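Local coordinates for MEM-A1 (PDB 6E0S), which is a zinc-dependent subclass B3 metallo-beta-lactamase from a soil metagenome and probably hydrolyses the beta-lactam ring of antibiotics, at residues F34-V48 / W178-Y191. Numbering follows the deposited sequence. Where two conformers were deposited one is given.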
loop_
_atom_site.group_PDB
_atom_site.type_symbol
_atom_site.label_atom_id
_atom_site.label_comp_id
_atom_site.label_asym_id
_atom_site.label_seq_id
_atom_site.Cartn_x
_atom_site.Cartn_y
_atom_site.Cartn_z
ATOM N N PHE A 34 15.775 2.326 4.153
ATOM C CA PHE A 34 16.394 3.574 4.595
ATOM C C PHE A 34 16.132 3.737 6.085
ATOM O O PHE A 34 14.985 3.685 6.507
ATOM C CB PHE A 34 15.822 4.755 3.823
ATOM C CG PHE A 34 16.706 5.956 3.827
ATOM C CD1 PHE A 34 17.653 6.113 2.829
ATOM C CD2 PHE A 34 16.621 6.904 4.836
ATOM C CE1 PHE A 34 18.493 7.219 2.804
ATOM C CE2 PHE A 34 17.460 8.029 4.823
ATOM C CZ PHE A 34 18.398 8.175 3.800
ATOM N N GLY A 35 17.190 3.924 6.873
ATOM C CA GLY A 35 16.962 4.158 8.298
ATOM C C GLY A 35 16.268 2.952 8.916
ATOM O O GLY A 35 16.638 1.799 8.660
ATOM N N SER A 36 15.198 3.210 9.682
ATOM C CA SER A 36 14.451 2.164 10.387
ATOM C C SER A 36 13.302 1.585 9.552
ATOM O O SER A 36 12.442 0.866 10.096
ATOM C CB SER A 36 13.908 2.701 11.730
ATOM O OG SER A 36 12.768 3.541 11.571
ATOM N N THR A 37 13.301 1.848 8.247
ATOM C CA THR A 37 12.254 1.398 7.331
ATOM C C THR A 37 12.744 0.173 6.574
ATOM O O THR A 37 13.825 0.201 5.965
ATOM C CB THR A 37 11.873 2.504 6.341
ATOM O OG1 THR A 37 11.175 3.532 7.044
ATOM C CG2 THR A 37 10.924 1.974 5.238
ATOM N N TYR A 38 11.963 -0.910 6.622
ATOM C CA TYR A 38 12.402 -2.167 6.006
ATOM C C TYR A 38 11.340 -2.664 5.039
ATOM O O TYR A 38 10.151 -2.496 5.289
ATOM C CB TYR A 38 12.656 -3.247 7.063
ATOM C CG TYR A 38 13.745 -2.912 8.054
ATOM C CD1 TYR A 38 13.507 -2.039 9.116
ATOM C CD2 TYR A 38 15.000 -3.484 7.939
ATOM C CE1 TYR A 38 14.529 -1.730 10.038
ATOM C CE2 TYR A 38 16.042 -3.163 8.854
ATOM C CZ TYR A 38 15.767 -2.279 9.887
ATOM O OH TYR A 38 16.750 -1.979 10.782
ATOM N N TYR A 39 11.763 -3.335 3.960
ATOM C CA TYR A 39 10.831 -4.174 3.219
ATOM C C TYR A 39 10.688 -5.555 3.871
ATOM O O TYR A 39 11.683 -6.257 4.080
ATOM C CB TYR A 39 11.306 -4.335 1.775
ATOM C CG TYR A 39 10.289 -4.978 0.850
ATOM C CD1 TYR A 39 9.367 -4.192 0.126
ATOM C CD2 TYR A 39 10.260 -6.361 0.677
ATOM C CE1 TYR A 39 8.439 -4.785 -0.756
ATOM C CE2 TYR A 39 9.338 -6.951 -0.203
ATOM C CZ TYR A 39 8.438 -6.147 -0.898
ATOM O OH TYR A 39 7.547 -6.730 -1.747
ATOM N N VAL A 40 9.444 -5.977 4.128
ATOM C CA VAL A 40 9.202 -7.291 4.750
ATOM C C VAL A 40 8.119 -8.072 4.001
ATOM O O VAL A 40 7.593 -9.082 4.501
ATOM C CB VAL A 40 8.825 -7.143 6.240
ATOM C CG1 VAL A 40 10.009 -6.659 7.058
ATOM C CG2 VAL A 40 7.594 -6.233 6.410
ATOM N N GLY A 41 7.793 -7.636 2.792
ATOM C CA GLY A 41 6.753 -8.278 2.000
ATOM C C GLY A 41 7.236 -9.506 1.248
ATOM O O GLY A 41 8.286 -10.087 1.545
ATOM N N VAL A 42 6.467 -9.888 0.230
ATOM C CA VAL A 42 6.829 -11.035 -0.591
ATOM C C VAL A 42 7.244 -10.540 -1.973
ATOM O O VAL A 42 7.325 -9.332 -2.224
ATOM C CB VAL A 42 5.681 -12.063 -0.644
ATOM C CG1 VAL A 42 5.404 -12.616 0.749
ATOM C CG2 VAL A 42 4.392 -11.491 -1.253
ATOM N N ARG A 43 7.538 -11.454 -2.889
ATOM C CA ARG A 43 8.098 -10.996 -4.159
ATOM C C ARG A 43 7.125 -10.096 -4.934
ATOM O O ARG A 43 7.543 -9.102 -5.549
ATOM C CB ARG A 43 8.528 -12.201 -4.987
ATOM C CG ARG A 43 9.168 -11.841 -6.287
ATOM C CD ARG A 43 10.402 -10.999 -6.095
ATOM N NE ARG A 43 10.987 -10.705 -7.403
ATOM C CZ ARG A 43 12.161 -10.107 -7.581
ATOM N NH1 ARG A 43 12.866 -9.747 -6.525
ATOM N NH2 ARG A 43 12.629 -9.887 -8.820
ATOM N N GLY A 44 5.822 -10.393 -4.888
ATOM C CA GLY A 44 4.897 -9.623 -5.714
ATOM C C GLY A 44 3.927 -8.734 -4.963
ATOM O O GLY A 44 3.049 -8.087 -5.571
ATOM N N LEU A 45 4.062 -8.684 -3.643
ATOM C CA LEU A 45 3.138 -7.914 -2.806
ATOM C C LEU A 45 3.939 -7.255 -1.704
ATOM O O LEU A 45 4.595 -7.945 -0.921
ATOM C CB LEU A 45 2.044 -8.799 -2.199
ATOM C CG LEU A 45 1.197 -9.580 -3.210
ATOM C CD1 LEU A 45 0.369 -10.682 -2.501
ATOM C CD2 LEU A 45 0.295 -8.647 -3.989
ATOM N N SER A 46 3.856 -5.936 -1.610
ATOM C CA SER A 46 4.687 -5.221 -0.655
ATOM C C SER A 46 4.141 -5.319 0.764
ATOM O O SER A 46 2.937 -5.438 0.987
ATOM C CB SER A 46 4.805 -3.736 -1.028
ATOM O OG SER A 46 5.500 -3.616 -2.243
ATOM N N ALA A 47 5.055 -5.211 1.721
ATOM C CA ALA A 47 4.746 -4.835 3.089
ATOM C C ALA A 47 5.984 -4.146 3.624
ATOM O O ALA A 47 7.102 -4.515 3.275
ATOM C CB ALA A 47 4.384 -6.046 3.967
ATOM N N VAL A 48 5.795 -3.159 4.485
ATOM C CA VAL A 48 6.907 -2.338 4.926
ATOM C C VAL A 48 6.823 -2.167 6.431
ATOM O O VAL A 48 5.771 -1.783 6.960
ATOM C CB VAL A 48 6.906 -0.973 4.207
ATOM C CG1 VAL A 48 7.821 0.030 4.948
ATOM C CG2 VAL A 48 7.326 -1.156 2.744
ATOM N N TRP A 178 6.133 9.349 4.901
ATOM C CA TRP A 178 6.891 9.585 6.129
ATOM C C TRP A 178 8.323 9.906 5.737
ATOM O O TRP A 178 8.712 9.785 4.575
ATOM C CB TRP A 178 6.848 8.387 7.108
ATOM C CG TRP A 178 7.523 7.106 6.639
ATOM C CD1 TRP A 178 8.685 6.572 7.120
ATOM C CD2 TRP A 178 7.040 6.175 5.655
ATOM N NE1 TRP A 178 8.970 5.392 6.482
ATOM C CE2 TRP A 178 7.981 5.132 5.571
ATOM C CE3 TRP A 178 5.917 6.137 4.815
ATOM C CZ2 TRP A 178 7.830 4.057 4.693
ATOM C CZ3 TRP A 178 5.773 5.058 3.943
ATOM C CH2 TRP A 178 6.708 4.038 3.897
ATOM N N ARG A 179 9.107 10.350 6.710
ATOM C CA ARG A 179 10.525 10.598 6.480
ATOM C C ARG A 179 11.328 9.587 7.278
ATOM O O ARG A 179 10.992 9.297 8.430
ATOM C CB ARG A 179 10.918 12.029 6.901
ATOM C CG ARG A 179 10.328 13.057 5.960
ATOM C CD ARG A 179 11.028 14.420 6.070
ATOM N NE ARG A 179 12.341 14.434 5.438
ATOM C CZ ARG A 179 12.574 14.703 4.149
ATOM N NH1 ARG A 179 11.595 15.006 3.310
ATOM N NH2 ARG A 179 13.807 14.683 3.703
ATOM N N ALA A 180 12.376 9.042 6.655
ATOM C CA ALA A 180 13.323 8.152 7.307
ATOM C C ALA A 180 14.676 8.845 7.314
ATOM O O ALA A 180 14.920 9.747 6.506
ATOM C CB ALA A 180 13.418 6.773 6.614
ATOM N N THR A 181 15.538 8.449 8.258
ATOM C CA THR A 181 16.817 9.114 8.474
ATOM C C THR A 181 17.900 8.090 8.763
ATOM O O THR A 181 17.661 7.082 9.436
ATOM C CB THR A 181 16.776 10.135 9.647
ATOM O OG1 THR A 181 16.414 9.454 10.855
ATOM C CG2 THR A 181 15.773 11.252 9.390
ATOM N N GLU A 182 19.105 8.356 8.265
ATOM C CA GLU A 182 20.246 7.509 8.590
ATOM C C GLU A 182 21.509 8.278 8.268
ATOM O O GLU A 182 21.551 8.982 7.266
ATOM C CB GLU A 182 20.226 6.162 7.834
ATOM C CG GLU A 182 20.279 6.239 6.329
ATOM C CD GLU A 182 20.564 4.875 5.653
ATOM O OE1 GLU A 182 21.513 4.777 4.842
ATOM O OE2 GLU A 182 19.813 3.911 5.896
ATOM N N ASN A 183 22.520 8.158 9.131
ATOM C CA ASN A 183 23.860 8.705 8.855
ATOM C C ASN A 183 23.823 10.194 8.472
ATOM O O ASN A 183 24.600 10.661 7.625
ATOM C CB ASN A 183 24.547 7.879 7.759
ATOM C CG ASN A 183 26.053 8.138 7.659
ATOM O OD1 ASN A 183 26.700 8.580 8.618
ATOM N ND2 ASN A 183 26.618 7.853 6.485
ATOM N N GLY A 184 22.928 10.959 9.111
ATOM C CA GLY A 184 22.811 12.382 8.836
ATOM C C GLY A 184 22.009 12.735 7.603
ATOM O O GLY A 184 21.952 13.913 7.236
ATOM N N LYS A 185 21.408 11.758 6.944
ATOM C CA LYS A 185 20.623 11.959 5.739
ATOM C C LYS A 185 19.171 11.630 6.030
ATOM O O LYS A 185 18.866 10.863 6.941
ATOM C CB LYS A 185 21.136 11.069 4.603
ATOM C CG LYS A 185 22.571 11.381 4.228
ATOM C CD LYS A 185 23.165 10.391 3.233
ATOM C CE LYS A 185 24.464 10.974 2.650
ATOM N NZ LYS A 185 25.404 9.932 2.161
ATOM N N SER A 186 18.281 12.200 5.226
ATOM C CA SER A 186 16.864 11.918 5.356
ATOM C C SER A 186 16.268 11.732 3.973
ATOM O O SER A 186 16.806 12.204 2.970
ATOM C CB SER A 186 16.122 13.030 6.114
ATOM O OG SER A 186 15.982 14.189 5.313
ATOM N N ALA A 187 15.175 10.979 3.924
ATOM C CA ALA A 187 14.524 10.661 2.661
ATOM C C ALA A 187 13.020 10.730 2.845
ATOM O O ALA A 187 12.494 10.178 3.822
ATOM C CB ALA A 187 14.909 9.249 2.182
ATOM N N ALA A 188 12.329 11.361 1.889
ATOM C CA ALA A 188 10.877 11.324 1.856
ATOM C C ALA A 188 10.422 9.972 1.284
ATOM O O ALA A 188 10.700 9.654 0.114
ATOM C CB ALA A 188 10.338 12.504 1.043
ATOM N N MET A 189 9.767 9.159 2.129
ATOM C CA MET A 189 9.316 7.816 1.786
ATOM C C MET A 189 7.880 7.870 1.310
ATOM O O MET A 189 7.070 8.622 1.863
ATOM C CB MET A 189 9.411 6.882 3.006
ATOM C CG MET A 189 10.741 7.080 3.800
ATOM S SD MET A 189 12.155 6.531 2.820
ATOM C CE MET A 189 11.896 4.779 2.772
ATOM N N VAL A 190 7.556 7.088 0.267
ATOM C CA VAL A 190 6.187 7.055 -0.221
ATOM C C VAL A 190 5.797 5.600 -0.412
ATOM O O VAL A 190 6.432 4.896 -1.211
ATOM C CB VAL A 190 6.005 7.825 -1.539
ATOM C CG1 VAL A 190 4.596 7.575 -2.103
ATOM C CG2 VAL A 190 6.275 9.342 -1.357
ATOM N N TYR A 191 4.779 5.151 0.332
ATOM C CA TYR A 191 4.131 3.847 0.093
ATOM C C TYR A 191 2.931 4.142 -0.796
ATOM O O TYR A 191 1.908 4.637 -0.334
ATOM C CB TYR A 191 3.699 3.156 1.381
ATOM C CG TYR A 191 3.282 1.713 1.130
ATOM C CD1 TYR A 191 4.142 0.669 1.469
ATOM C CD2 TYR A 191 2.038 1.400 0.565
ATOM C CE1 TYR A 191 3.799 -0.646 1.265
ATOM C CE2 TYR A 191 1.665 0.032 0.389
ATOM C CZ TYR A 191 2.576 -0.956 0.730
ATOM O OH TYR A 191 2.278 -2.302 0.555
HETATM O O HOH W 1 14.720 6.148 9.857
#
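The Phe34 ring of MEM-A1, clasped between Ala187 and Glu182, illustrates how an aromatic side chain from the edge strand of one sheet can pack on a hairpin of another. CB of Ala187 stands 3.8 Å from the ring centroid over one face, and CG of Glu182 makes a second CH-pi contact over the opposite face. The ring gets there with CG anti to the backbone N (chi1 -159°), while Lys185 O and Thr181 N lie at its edge. Further along, the Met189 methyl CE meets Thr37 CG2 tip to tip at 3.9 Å, and Val48 packs CG1 on Trp178 CZ2 and CG2 on the edge of the Tyr191 ring.

Two direct hydrogen bonds accompany this apolar packing. Gly35 N gives its hydrogen almost straight (177°) to the anti side of Glu182 OE2 at 2.8 Å, reaching it from a little out of the carboxylate plane. Ser255 OG bonds to the other oxygen, OE1, so both carboxylate oxygens have partners. The carboxylate also stacks on the Phe34 ring, the planes 19° apart. Trp178 NE1 donates to Thr37 OG1 at 2.9 Å, in the indole plane, which satisfies a buried N-H. A water accepts from both Ser36 N and Thr181 N. At the far end, Tyr191 OH sits 3.3 Å from Ser46 CB and is hydrogen-bonded to Asp60; the Tyr191 side chain is about 10 Å from a bound zinc ion.

The contact joins the two sheets of the metallo-beta-lactamase alpha-beta/beta-alpha sandwich: the type II' turn between strands 31-34 and 37-39 packs against hairpin 174-182/185-192, with Ile50 of strand 48-50 and Ile232 of strand 232-235 alongside.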